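Local coordinates for cytosolic IMP-GMP specific 5'-nucleotidase (Legionella pneumophila subsp. pneumophila, PDB 4OHF), which hydrolyses selected nucleoside 5'-monophosphates, notably IMP and GMP, as an allosterically regulated cytosolic nucleotidase II of the HAD superfamily, at the interface of chains A and B. Residues are numbered along the deposited sequence; one frame, centred on the assembly and turned at random. Chains: chain A/B, Cytosolic IMP-GMP specific 5'-nucleotidase.

Contact 1: the interface of chains A and B. Residues chain A 411, 451; chain B 452-453, 456-458.
A:Arg411 and B:Asp456 meet tip to tip in a salt bridge that helps join chain A to the irregular C-terminal stretch of chain B in this cytosolic nucleotidase II. The guanidinium nitrogen NH2 of A:Arg411 lies 3.0 Å from the carboxylate oxygen OD2 of B:Asp456, and the guanidinium and carboxylate planes are 21° apart. The hydrogens on NH2 are not aimed at this oxygen, so the pairing is ionic rather than a hydrogen bond. A second ion pair is longer: A:Arg451 NH2 sits 3.8 Å from B:Asp458 OD1, which lies above one face of the guanidinium, toward its rim.

As for hydrogen bonding, the same A:Arg451 NH2 donates to the backbone carbonyl B:Asp456 O at 2.8 Å. The bond is bent, with 133° at the hydrogen. The chain of A:Arg451, extended from CG to NE, carries the guanidinium to this backbone.

Apolar packing backs both arginines. B:Leu453 CD1 lies over one face of the A:Arg411 guanidinium, toward the rim, 4.0 Å from CZ of A:Arg411, while B:Leu452 CB approaches A:Arg451 CD at 4.0 Å, the two side chains crossing near a right angle.

Within chain B, the carboxylate facing A:Arg411 is held by a backbone amide of the same chain: B:Leu453 N donates to B:Asp456 OD2 over 2.6 Å, nearly straight, reaching that oxygen on its anti side and 34° out of the carboxylate plane.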
ATOM      1  N   ARG A 411      18.828   0.111 -25.139  1.00 53.99           N
ATOM      2  CA  ARG A 411      17.667   0.115 -26.021  1.00 56.34           C
ATOM      3  C   ARG A 411      16.845  -1.159 -25.930  1.00 56.74           C
ATOM      4  O   ARG A 411      17.385  -2.259 -25.976  1.00 57.41           O
ATOM      5  CB  ARG A 411      18.103   0.306 -27.467  1.00 59.37           C
ATOM      6  CG  ARG A 411      17.635   1.600 -28.081  1.00 65.18           C
ATOM      7  CD  ARG A 411      18.491   2.685 -27.515  1.00 68.16           C
ATOM      8  NE  ARG A 411      18.244   3.954 -28.102  1.00 72.92           N
ATOM      9  CZ  ARG A 411      19.029   4.795 -28.767  1.00 76.34           C
ATOM     10  NH1 ARG A 411      18.414   5.896 -29.148  1.00 76.76           N
ATOM     11  NH2 ARG A 411      20.319   4.610 -29.067  1.00 76.53           N
ATOM     12  N   ARG A 451      20.209  18.619 -26.749  1.00 83.50           N
ATOM     13  CA  ARG A 451      19.653  17.749 -27.783  1.00 84.80           C
ATOM     14  C   ARG A 451      18.170  17.995 -27.949  1.00 85.22           C
ATOM     15  O   ARG A 451      17.648  17.901 -29.054  1.00 84.56           O
ATOM     16  CB  ARG A 451      19.891  16.272 -27.432  1.00 85.76           C
ATOM     17  CG  ARG A 451      21.086  15.626 -28.135  1.00 86.00           C
ATOM     18  CD  ARG A 451      21.507  14.320 -27.452  1.00 86.03           C
ATOM     19  NE  ARG A 451      22.514  13.581 -28.211  1.00 85.55           N
ATOM     20  CZ  ARG A 451      23.578  14.133 -28.788  1.00 86.59           C
ATOM     21  NH1 ARG A 451      23.786  15.443 -28.703  1.00 86.87           N
ATOM     22  NH2 ARG A 451      24.443  13.373 -29.445  1.00 86.80           N
TER
ATOM     23  N   LEU B 452      17.848   9.750 -29.131  1.00 66.81           N
ATOM     24  CA  LEU B 452      19.255  10.065 -28.845  1.00 65.36           C
ATOM     25  C   LEU B 452      19.623  10.137 -27.349  1.00 63.58           C
ATOM     26  O   LEU B 452      19.188  11.031 -26.616  1.00 63.55           O
ATOM     27  CB  LEU B 452      19.657  11.378 -29.518  1.00 66.20           C
ATOM     28  CG  LEU B 452      19.865  11.416 -31.036  1.00 68.78           C
ATOM     29  CD1 LEU B 452      20.324  12.826 -31.417  1.00 69.50           C
ATOM     30  CD2 LEU B 452      20.903  10.384 -31.478  1.00 68.23           C
ATOM     31  N   LEU B 453      20.434   9.180 -26.913  1.00 60.63           N
ATOM     32  CA  LEU B 453      20.887   9.098 -25.539  1.00 58.98           C
ATOM     33  C   LEU B 453      22.150   9.938 -25.400  1.00 58.50           C
ATOM     34  O   LEU B 453      22.892  10.096 -26.364  1.00 59.99           O
ATOM     35  CB  LEU B 453      21.193   7.643 -25.201  1.00 59.45           C
ATOM     36  CG  LEU B 453      20.004   6.693 -25.201  1.00 58.93           C
ATOM     37  CD1 LEU B 453      20.483   5.254 -25.109  1.00 58.79           C
ATOM     38  CD2 LEU B 453      19.101   7.042 -24.031  1.00 61.14           C
ATOM     39  N   ASP B 456      24.972   8.715 -27.105  1.00 61.49           N
ATOM     40  CA  ASP B 456      24.789   8.528 -28.544  1.00 64.62           C
ATOM     41  C   ASP B 456      25.486   9.606 -29.354  1.00 67.24           C
ATOM     42  O   ASP B 456      25.434  10.787 -29.010  1.00 67.67           O
ATOM     43  CB  ASP B 456      23.310   8.568 -28.937  1.00 63.60           C
ATOM     44  CG  ASP B 456      22.603   7.275 -28.662  1.00 63.98           C
ATOM     45  OD1 ASP B 456      23.275   6.228 -28.710  1.00 64.95           O
ATOM     46  OD2 ASP B 456      21.378   7.301 -28.413  1.00 64.45           O
ATOM     47  N   ILE B 457      26.116   9.193 -30.447  1.00 70.16           N
ATOM     48  CA  ILE B 457      26.796  10.125 -31.333  1.00 74.21           C
ATOM     49  C   ILE B 457      25.776  10.754 -32.288  1.00 75.62           C
ATOM     50  O   ILE B 457      25.008  10.051 -32.947  1.00 76.28           O
ATOM     51  CB  ILE B 457      27.887   9.414 -32.148  1.00 74.84           C
ATOM     52  CG1 ILE B 457      29.016   8.964 -31.212  1.00 74.81           C
ATOM     53  CG2 ILE B 457      28.380  10.324 -33.260  1.00 75.14           C
ATOM     54  CD1 ILE B 457      29.559  10.065 -30.311  1.00 75.38           C
ATOM     55  N   ASP B 458      25.774  12.081 -32.354  1.00 77.30           N
ATOM     56  CA  ASP B 458      24.842  12.813 -33.206  1.00 80.19           C
ATOM     57  C   ASP B 458      25.263  12.718 -34.679  1.00 81.24           C
ATOM     58  O   ASP B 458      26.454  12.655 -34.989  1.00 81.57           O
ATOM     59  CB  ASP B 458      24.794  14.279 -32.754  1.00 82.25           C
ATOM     60  CG  ASP B 458      23.478  14.958 -33.095  1.00 84.06           C
ATOM     61  OD1 ASP B 458      22.439  14.593 -32.497  1.00 85.18           O
ATOM     62  OD2 ASP B 458      23.486  15.859 -33.961  1.00 85.05           O
TER

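Contact 2: the interface of chains A and B. Residues chain A 450, 453; chain B 345, 348-349, 352.
A:Arg450 lies against B:Met348 on helix 338-367 of chain B, a long helix of this HAD-type cytosolic nucleotidase II. From CB the arginine chain runs out with CG anti to the backbone carbonyl carbon and stays extended through CD (chi2 -172°). CD is the first atom to touch the partner, 3.7 Å from the thioether sulfur SD of B:Met348, the two side chains passing in opposite directions. A bend at chi3 (-69°) brings NE to the root of the methionine, 3.8 Å from B:Met348 CB. The guanidinium beyond it lies by the helix, with NH2 3.7 Å from B:Ala349 CA.

The other branch, NH1, approaches B:Lys352 NZ at 3.2 Å, with the lysine amine nitrogen at the edge of the guanidinium and in its plane. Both nitrogens can be expected to act as donors, so the pair is no hydrogen bond; if both groups are charged, they would be expected to repel unless other groups balance them, and at this resolution the spacing is approximate.

Beyond the sulfur, B:Met348 reaches A:Leu453 tip to tip, its methyl CE 3.8 Å from CD2 and 4.0 Å from CD1 of A:Leu453. The same CD2 of A:Leu453 comes to 4.2 Å from B:Gly345 CA, one turn earlier on the helix.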
ATOM      1  N   ARG A 450      22.016  19.891 -25.247  1.00 78.92           N
ATOM      2  CA  ARG A 450      20.891  20.691 -25.688  1.00 81.02           C
ATOM      3  C   ARG A 450      20.261  19.943 -26.875  1.00 82.12           C
ATOM      4  O   ARG A 450      19.848  20.541 -27.869  1.00 81.59           O
ATOM      5  CB  ARG A 450      21.396  22.082 -26.091  1.00 81.26           C
ATOM      6  CG  ARG A 450      22.401  22.653 -25.078  1.00 83.28           C
ATOM      7  CD  ARG A 450      22.779  24.115 -25.332  1.00 84.07           C
ATOM      8  NE  ARG A 450      23.578  24.318 -26.539  1.00 85.59           N
ATOM      9  CZ  ARG A 450      24.862  23.987 -26.668  1.00 86.67           C
ATOM     10  NH1 ARG A 450      25.520  23.424 -25.655  1.00 87.01           N
ATOM     11  NH2 ARG A 450      25.492  24.240 -27.811  1.00 85.17           N
ATOM     12  N   LEU A 453      16.844  20.806 -27.470  1.00 91.46           N
ATOM     13  CA  LEU A 453      16.783  22.146 -28.074  1.00 92.68           C
ATOM     14  C   LEU A 453      16.733  22.017 -29.608  1.00 93.31           C
ATOM     15  O   LEU A 453      15.786  22.474 -30.254  1.00 92.53           O
ATOM     16  CB  LEU A 453      18.020  22.966 -27.664  1.00 92.63           C
ATOM     17  CG  LEU A 453      18.377  24.253 -28.429  1.00 92.18           C
ATOM     18  CD1 LEU A 453      17.454  25.394 -28.029  1.00 90.55           C
ATOM     19  CD2 LEU A 453      19.830  24.618 -28.138  1.00 91.82           C
TER
ATOM     20  N   GLY B 345      20.297  29.394 -29.487  1.00 57.38           N
ATOM     21  CA  GLY B 345      21.196  28.286 -29.748  1.00 58.85           C
ATOM     22  C   GLY B 345      22.608  28.750 -30.072  1.00 59.54           C
ATOM     23  O   GLY B 345      23.579  28.233 -29.515  1.00 60.24           O
ATOM     24  N   MET B 348      24.204  30.020 -26.939  1.00 57.52           N
ATOM     25  CA  MET B 348      24.618  29.034 -25.966  1.00 57.98           C
ATOM     26  C   MET B 348      25.894  28.381 -26.457  1.00 56.98           C
ATOM     27  O   MET B 348      26.814  28.148 -25.683  1.00 56.25           O
ATOM     28  CB  MET B 348      23.513  28.009 -25.741  1.00 59.76           C
ATOM     29  CG  MET B 348      22.342  28.590 -24.971  1.00 63.34           C
ATOM     30  SD  MET B 348      21.310  27.347 -24.154  1.00 70.70           S
ATOM     31  CE  MET B 348      19.887  27.154 -25.319  1.00 68.11           C
ATOM     32  N   ALA B 349      25.949  28.107 -27.757  1.00 56.92           N
ATOM     33  CA  ALA B 349      27.128  27.507 -28.381  1.00 55.12           C
ATOM     34  C   ALA B 349      28.366  28.320 -28.007  1.00 54.84           C
ATOM     35  O   ALA B 349      29.354  27.782 -27.493  1.00 54.29           O
ATOM     36  CB  ALA B 349      26.959  27.484 -29.897  1.00 52.95           C
ATOM     37  N   LYS B 352      29.234  28.128 -24.148  1.00 55.67           N
ATOM     38  CA  LYS B 352      29.907  26.899 -23.741  1.00 56.58           C
ATOM     39  C   LYS B 352      31.321  26.876 -24.307  1.00 56.67           C
ATOM     40  O   LYS B 352      32.213  26.255 -23.738  1.00 55.16           O
ATOM     41  CB  LYS B 352      29.114  25.681 -24.225  1.00 59.80           C
ATOM     42  CG  LYS B 352      29.329  24.394 -23.411  1.00 62.90           C
ATOM     43  CD  LYS B 352      30.343  23.457 -24.059  1.00 64.34           C
ATOM     44  CE  LYS B 352      29.905  23.053 -25.466  1.00 64.27           C
ATOM     45  NZ  LYS B 352      28.545  22.434 -25.479  1.00 64.92           N
TER

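Contact 3: the interface of chains A and B. Residues chain A 7-9, 430, 449, 451; chain B 453-455.
A:Phe7 offers a ring face to B:His455, whose CB stands over the ring centre, 3.5 Å from the centroid of A:Phe7, in a CH-pi contact between two copies of this HAD-superfamily cytosolic nucleotidase II. The backbone of the histidine closes over the rim, B:His455 CA lying 3.4 Å from A:Phe7 CD1. Next to it the methyl of B:Ala454, a residue with 93 Å² hidden by chain A, fits among several chain A side chains: its CB is 4.0 Å from A:Phe7 CB and equally 4.0 Å from A:Tyr430 CE1. Inside chain A, A:Phe7 CB rests on a face of the A:Tyr430 ring, offset toward the rim, so the two aromatic side chains pack against each other within chain A.

Outward from this centre polar groups begin to border the methyl: the amide nitrogen ND2 of A:Asn449 lies 3.3 Å from B:Ala454 CB. At the rim, the phenol OH of A:Tyr430 and ring nitrogen ND1 of B:His455 share a hydrogen bond of 2.9 Å in which either atom could be the donor. ND1 is in plane at the edge of the tyrosine ring, and the hydroxyl is likewise in plane at the edge of the imidazole. With B:His455 CG between the backbone N and carbonyl carbon (chi1 63°) and the ring turned by chi2 of -81°, ND1 faces the hydroxyl. B:His455 N makes a further, weak hydrogen bond to A:Tyr430 OH at 3.3 Å, bent to 122° at the hydrogen.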
ATOM      1  N   PHE A   7      29.145  11.594 -19.793  1.00 39.96           N
ATOM      2  CA  PHE A   7      27.812  11.899 -20.311  1.00 40.86           C
ATOM      3  C   PHE A   7      26.913  12.567 -19.281  1.00 39.75           C
ATOM      4  O   PHE A   7      26.740  12.068 -18.178  1.00 41.61           O
ATOM      5  CB  PHE A   7      27.199  10.603 -20.841  1.00 41.98           C
ATOM      6  CG  PHE A   7      28.144   9.823 -21.706  1.00 40.15           C
ATOM      7  CD1 PHE A   7      28.505  10.295 -22.967  1.00 39.93           C
ATOM      8  CD2 PHE A   7      28.747   8.670 -21.223  1.00 39.20           C
ATOM      9  CE1 PHE A   7      29.457   9.626 -23.729  1.00 41.38           C
ATOM     10  CE2 PHE A   7      29.700   7.996 -21.976  1.00 39.44           C
ATOM     11  CZ  PHE A   7      30.057   8.474 -23.229  1.00 40.53           C
ATOM     12  N   VAL A   8      26.323  13.692 -19.658  1.00 40.82           N
ATOM     13  CA  VAL A   8      25.486  14.474 -18.743  1.00 39.66           C
ATOM     14  C   VAL A   8      23.984  14.360 -18.948  1.00 40.38           C
ATOM     15  O   VAL A   8      23.487  14.510 -20.054  1.00 42.18           O
ATOM     16  CB  VAL A   8      25.851  15.971 -18.838  1.00 37.44           C
ATOM     17  CG1 VAL A   8      25.313  16.718 -17.636  1.00 36.04           C
ATOM     18  CG2 VAL A   8      27.375  16.140 -18.985  1.00 33.08           C
ATOM     19  N   ASN A   9      23.262  14.106 -17.865  1.00 41.62           N
ATOM     20  CA  ASN A   9      21.809  14.002 -17.918  1.00 42.66           C
ATOM     21  C   ASN A   9      21.238  15.264 -17.305  1.00 43.84           C
ATOM     22  O   ASN A   9      20.251  15.814 -17.789  1.00 42.83           O
ATOM     23  CB  ASN A   9      21.315  12.795 -17.115  1.00 43.19           C
ATOM     24  CG  ASN A   9      21.672  11.471 -17.763  1.00 42.28           C
ATOM     25  OD1 ASN A   9      21.658  11.339 -18.984  1.00 43.52           O
ATOM     26  ND2 ASN A   9      21.977  10.478 -16.942  1.00 43.87           N
ATOM     27  N   TYR A 430      27.174  10.126 -16.126  1.00 43.36           N
ATOM     28  CA  TYR A 430      27.604   8.738 -16.115  1.00 44.76           C
ATOM     29  C   TYR A 430      28.780   8.551 -17.061  1.00 46.01           C
ATOM     30  O   TYR A 430      28.934   9.288 -18.046  1.00 45.79           O
ATOM     31  CB  TYR A 430      26.451   7.792 -16.478  1.00 44.17           C
ATOM     32  CG  TYR A 430      25.845   7.965 -17.855  1.00 44.00           C
ATOM     33  CD1 TYR A 430      25.040   9.057 -18.159  1.00 42.99           C
ATOM     34  CD2 TYR A 430      26.017   6.993 -18.836  1.00 44.96           C
ATOM     35  CE1 TYR A 430      24.414   9.167 -19.399  1.00 41.83           C
ATOM     36  CE2 TYR A 430      25.390   7.099 -20.073  1.00 43.39           C
ATOM     37  CZ  TYR A 430      24.588   8.185 -20.339  1.00 42.33           C
ATOM     38  OH  TYR A 430      23.918   8.256 -21.531  1.00 44.52           O
ATOM     39  N   ASN A 449      23.181  17.845 -22.651  1.00 71.54           N
ATOM     40  CA  ASN A 449      23.121  18.105 -24.082  1.00 74.86           C
ATOM     41  C   ASN A 449      21.852  18.859 -24.436  1.00 76.50           C
ATOM     42  O   ASN A 449      20.756  18.528 -23.985  1.00 76.28           O
ATOM     43  CB  ASN A 449      23.178  16.781 -24.851  1.00 76.78           C
ATOM     44  CG  ASN A 449      22.618  15.618 -24.040  1.00 79.31           C
ATOM     45  OD1 ASN A 449      21.406  15.514 -23.820  1.00 80.14           O
ATOM     46  ND2 ASN A 449      23.509  14.749 -23.572  1.00 79.77           N
ATOM     47  N   ARG A 451      20.209  18.619 -26.749  1.00 83.50           N
ATOM     48  CA  ARG A 451      19.653  17.749 -27.783  1.00 84.80           C
ATOM     49  C   ARG A 451      18.170  17.995 -27.949  1.00 85.22           C
ATOM     50  O   ARG A 451      17.648  17.901 -29.054  1.00 84.56           O
ATOM     51  CB  ARG A 451      19.891  16.272 -27.432  1.00 85.76           C
ATOM     52  CG  ARG A 451      21.086  15.626 -28.135  1.00 86.00           C
ATOM     53  CD  ARG A 451      21.507  14.320 -27.452  1.00 86.03           C
ATOM     54  NE  ARG A 451      22.514  13.581 -28.211  1.00 85.55           N
ATOM     55  CZ  ARG A 451      23.578  14.133 -28.788  1.00 86.59           C
ATOM     56  NH1 ARG A 451      23.786  15.443 -28.703  1.00 86.87           N
ATOM     57  NH2 ARG A 451      24.443  13.373 -29.445  1.00 86.80           N
TER
ATOM     58  N   LEU B 453      20.434   9.180 -26.913  1.00 60.63           N
ATOM     59  CA  LEU B 453      20.887   9.098 -25.539  1.00 58.98           C
ATOM     60  C   LEU B 453      22.150   9.938 -25.400  1.00 58.50           C
ATOM     61  O   LEU B 453      22.892  10.096 -26.364  1.00 59.99           O
ATOM     62  CB  LEU B 453      21.193   7.643 -25.201  1.00 59.45           C
ATOM     63  CG  LEU B 453      20.004   6.693 -25.201  1.00 58.93           C
ATOM     64  CD1 LEU B 453      20.483   5.254 -25.109  1.00 58.79           C
ATOM     65  CD2 LEU B 453      19.101   7.042 -24.031  1.00 61.14           C
ATOM     66  N   ALA B 454      22.401  10.465 -24.206  1.00 56.92           N
ATOM     67  CA  ALA B 454      23.576  11.300 -23.968  1.00 55.76           C
ATOM     68  C   ALA B 454      24.876  10.684 -24.484  1.00 55.90           C
ATOM     69  O   ALA B 454      25.782  11.409 -24.888  1.00 56.39           O
ATOM     70  CB  ALA B 454      23.695  11.632 -22.476  1.00 54.94           C
ATOM     71  N   HIS B 455      24.983   9.358 -24.483  1.00 56.17           N
ATOM     72  CA  HIS B 455      26.207   8.746 -24.993  1.00 57.74           C
ATOM     73  C   HIS B 455      26.137   8.476 -26.502  1.00 59.63           C
ATOM     74  O   HIS B 455      27.130   8.071 -27.105  1.00 60.40           O
ATOM     75  CB  HIS B 455      26.565   7.456 -24.227  1.00 55.77           C
ATOM     76  CG  HIS B 455      25.554   6.357 -24.352  1.00 53.78           C
ATOM     77  ND1 HIS B 455      24.397   6.317 -23.602  1.00 51.52           N
ATOM     78  CD2 HIS B 455      25.533   5.251 -25.133  1.00 52.16           C
ATOM     79  CE1 HIS B 455      23.710   5.233 -23.917  1.00 51.99           C
ATOM     80  NE2 HIS B 455      24.377   4.568 -24.844  1.00 51.47           N
TER

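Contact 1 and contact 3 adjoin, the centres of their C-alpha atoms about 7 Å apart, and share A:Arg451 and B:Leu453; the C-alpha centre of contact 2 lies about 16 Å from that of contact 1 and about 14 Å from that of contact 3. The C-terminal stretch of chain B serves contacts 1 and 3, whereas its helix 338-367 serves contact 2. On chain A, helix 451-455 contributes to all three, bridging two separate elements of the partner. The two chains do not meet in perfect two-fold symmetry, so the contacts need not recur identically with the chains exchanged; self-association is plausible, with four copies in the deposited assembly.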